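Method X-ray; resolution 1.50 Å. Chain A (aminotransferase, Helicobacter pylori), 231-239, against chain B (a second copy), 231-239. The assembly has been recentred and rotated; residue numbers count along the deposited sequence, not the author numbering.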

# COMPACT_ATOMS: atom_id res chain seq x y z
N LEU A 231 2.61 6.66 1.22
CA LEU A 231 1.60 7.51 0.60
C LEU A 231 2.32 8.47 -0.35
O LEU A 231 3.29 9.11 0.04
N ASN A 232 1.86 8.53 -1.59
CA ASN A 232 2.55 9.34 -2.59
C ASN A 232 2.19 10.83 -2.47
O ASN A 232 1.38 11.22 -1.62
N GLU A 233 2.81 11.67 -3.30
CA GLU A 233 2.66 13.12 -3.15
C GLU A 233 1.31 13.62 -3.62
O GLU A 233 0.83 14.62 -3.14
N ILE A 234 0.72 12.93 -4.59
CA ILE A 234 -0.59 13.32 -5.09
C ILE A 234 -1.59 13.18 -3.94
O ILE A 234 -2.32 14.11 -3.61
N GLN A 235 -1.60 12.01 -3.31
CA GLN A 235 -2.51 11.73 -2.22
C GLN A 235 -2.21 12.59 -1.00
O GLN A 235 -3.13 13.00 -0.29
N SER A 236 -0.92 12.82 -0.73
CA SER A 236 -0.53 13.66 0.42
C SER A 236 -0.99 15.11 0.21
O SER A 236 -1.39 15.79 1.17
N ALA A 237 -0.93 15.60 -1.02
CA ALA A 237 -1.47 16.95 -1.32
C ALA A 237 -2.97 17.00 -1.04
O ALA A 237 -3.48 17.96 -0.45
N LEU A 238 -3.68 15.97 -1.50
CA LEU A 238 -5.10 15.86 -1.22
C LEU A 238 -5.37 15.82 0.29
O LEU A 238 -6.23 16.56 0.80
N GLY A 239 -4.62 14.99 1.01
CA GLY A 239 -4.79 14.83 2.46
C GLY A 239 -4.60 16.13 3.22
O GLY A 239 -5.40 16.46 4.10
N LEU B 231 -4.89 -0.20 -5.60
CA LEU B 231 -4.55 1.01 -6.33
C LEU B 231 -5.84 1.81 -6.51
O LEU B 231 -6.85 1.27 -6.97
N ASN B 232 -5.82 3.09 -6.15
CA ASN B 232 -7.07 3.86 -6.22
C ASN B 232 -7.36 4.36 -7.64
O ASN B 232 -6.58 4.11 -8.57
N GLU B 233 -8.49 5.05 -7.82
CA GLU B 233 -8.92 5.46 -9.16
C GLU B 233 -8.08 6.59 -9.73
O GLU B 233 -7.94 6.70 -10.95
N ILE B 234 -7.55 7.44 -8.86
CA ILE B 234 -6.73 8.56 -9.32
C ILE B 234 -5.49 7.98 -10.00
O ILE B 234 -5.15 8.33 -11.13
N GLN B 235 -4.84 7.03 -9.32
CA GLN B 235 -3.61 6.45 -9.84
C GLN B 235 -3.90 5.54 -11.03
O GLN B 235 -3.08 5.44 -11.93
N SER B 236 -5.04 4.86 -11.01
CA SER B 236 -5.41 3.99 -12.14
C SER B 236 -5.65 4.80 -13.41
O SER B 236 -5.32 4.37 -14.52
N ALA B 237 -6.24 5.99 -13.27
CA ALA B 237 -6.44 6.87 -14.42
C ALA B 237 -5.09 7.31 -14.98
O ALA B 237 -4.89 7.34 -16.20
N LEU B 238 -4.17 7.66 -14.09
CA LEU B 238 -2.82 7.99 -14.49
C LEU B 238 -2.17 6.81 -15.22
O LEU B 238 -1.56 6.98 -16.28
N GLY B 239 -2.30 5.62 -14.65
CA GLY B 239 -1.70 4.43 -15.29
C GLY B 239 -2.22 4.13 -16.68
O GLY B 239 -1.44 3.83 -17.58

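Two copies of the same short helix, 233-239, meet through I234, Q235, L238 and loop N232, running at 142° to one another with axes 11.3 Å apart at closest approach. That spacing leaves room for branched aliphatic side chains between the backbones, and the contact is built around one of them. I234(A) and I234(B) have the nearest CA atoms across the pair, 8.8 Å apart, and both point toward the other chain. Each adopts the same shape, chi1 m and chi2 t, so the CG2 methyls meet at the centre, with I234(A) CG2 4.2 Å from I234(B) CG2.

The longer arm of each isoleucine turns aside from this meeting point toward the leucine one turn further along the partner helix. I234(A) CD1 lies 4.2 Å from L238(B) CD2, and L238(A) CD2 lies 4.1 Å from I234(B) CD1. Both leucines point toward the other stretch with chi1 t and chi2 p, which presents a methyl to the incoming CD1. The rule is reciprocal: each isoleucine touches its twin with one branch and the twin's leucine with the other.

Polar side chains line one side of this apolar patch. N232 points toward the partner in both chains, with chi1 p, at the N-cap position. Q235 sets off sideways, chi1 m and chi2 t, but its extended chain brings the amide close to the opposing asparagine: Q235(A) NE2 is modelled 3.2 Å from N232(B) OD1. Several of these amides are probably turned over in the model, so the hydrogen bonding across the pair stays open. Within chain A, N232(A) N donates to Q235(A) OE1 at 3.2 Å, helping to hold that glutamine against its own helix start.

E233, S236 and A237 stay out of reach of the partner. S236 serves its own chain instead, with S236(A) OG donating to N232(A) O at 2.9 Å.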

# COMPACT_ATOMS: atom_id res chain seq x y z
CB LEU A 231 0.82 8.31 1.66
CG LEU A 231 -0.47 9.00 1.22
CD1 LEU A 231 -1.53 7.96 0.93
CD2 LEU A 231 -0.96 10.00 2.27
CB ASN A 232 2.32 8.78 -4.00
CG ASN A 232 0.85 8.78 -4.39
OD1 ASN A 232 0.25 7.73 -4.61
ND2 ASN A 232 0.26 9.97 -4.44
CB GLU A 233 3.78 13.86 -3.89
CG GLU A 233 5.14 13.65 -3.26
CD GLU A 233 5.31 14.48 -2.01
OE1 GLU A 233 5.16 13.92 -0.90
OE2 GLU A 233 5.57 15.69 -2.14
CB ILE A 234 -1.02 12.45 -6.27
CG1 ILE A 234 -0.02 12.59 -7.42
CG2 ILE A 234 -2.45 12.81 -6.73
CD1 ILE A 234 -0.25 11.60 -8.55
CB GLN A 235 -2.34 10.29 -1.79
CG GLN A 235 -2.77 9.30 -2.77
CD GLN A 235 -2.40 7.94 -2.27
OE1 GLN A 235 -1.21 7.63 -2.05
NE2 GLN A 235 -3.40 7.11 -2.04
CB SER A 236 0.99 13.64 0.64
OG SER A 236 1.45 12.35 1.01
CB ALA A 237 -1.20 17.32 -2.77
CB LEU A 238 -5.64 14.59 -1.90
CG LEU A 238 -7.14 14.35 -1.86
CD1 LEU A 238 -7.93 15.61 -2.29
CD2 LEU A 238 -7.47 13.14 -2.76
CB LEU B 231 -3.97 0.64 -7.69
CG LEU B 231 -3.29 1.80 -8.44
CD1 LEU B 231 -1.96 2.16 -7.75
CD2 LEU B 231 -3.02 1.44 -9.90
CB ASN B 232 -7.04 5.00 -5.20
CG ASN B 232 -5.88 5.95 -5.43
OD1 ASN B 232 -4.95 6.05 -4.60
ND2 ASN B 232 -5.89 6.61 -6.56
CB GLU B 233 -10.40 5.87 -9.15
CG GLU B 233 -11.32 4.73 -8.83
CD GLU B 233 -11.48 3.80 -10.02
OE1 GLU B 233 -10.80 2.75 -10.03
OE2 GLU B 233 -12.25 4.13 -10.94
CB ILE B 234 -6.33 9.47 -8.16
CG1 ILE B 234 -7.57 10.09 -7.48
CG2 ILE B 234 -5.39 10.58 -8.64
CD1 ILE B 234 -7.24 10.78 -6.14
CB GLN B 235 -2.96 5.57 -8.79
CG GLN B 235 -2.54 6.25 -7.55
CD GLN B 235 -2.14 5.22 -6.50
OE1 GLN B 235 -0.96 5.11 -6.17
NE2 GLN B 235 -3.12 4.44 -6.01
CB SER B 236 -6.66 3.18 -11.79
OG SER B 236 -6.38 2.28 -10.74
CB ALA B 237 -7.24 8.11 -13.99
CB LEU B 238 -2.02 8.43 -13.27
CG LEU B 238 -0.60 8.90 -13.50
CD1 LEU B 238 -0.54 9.89 -14.68
CD2 LEU B 238 -0.04 9.53 -12.20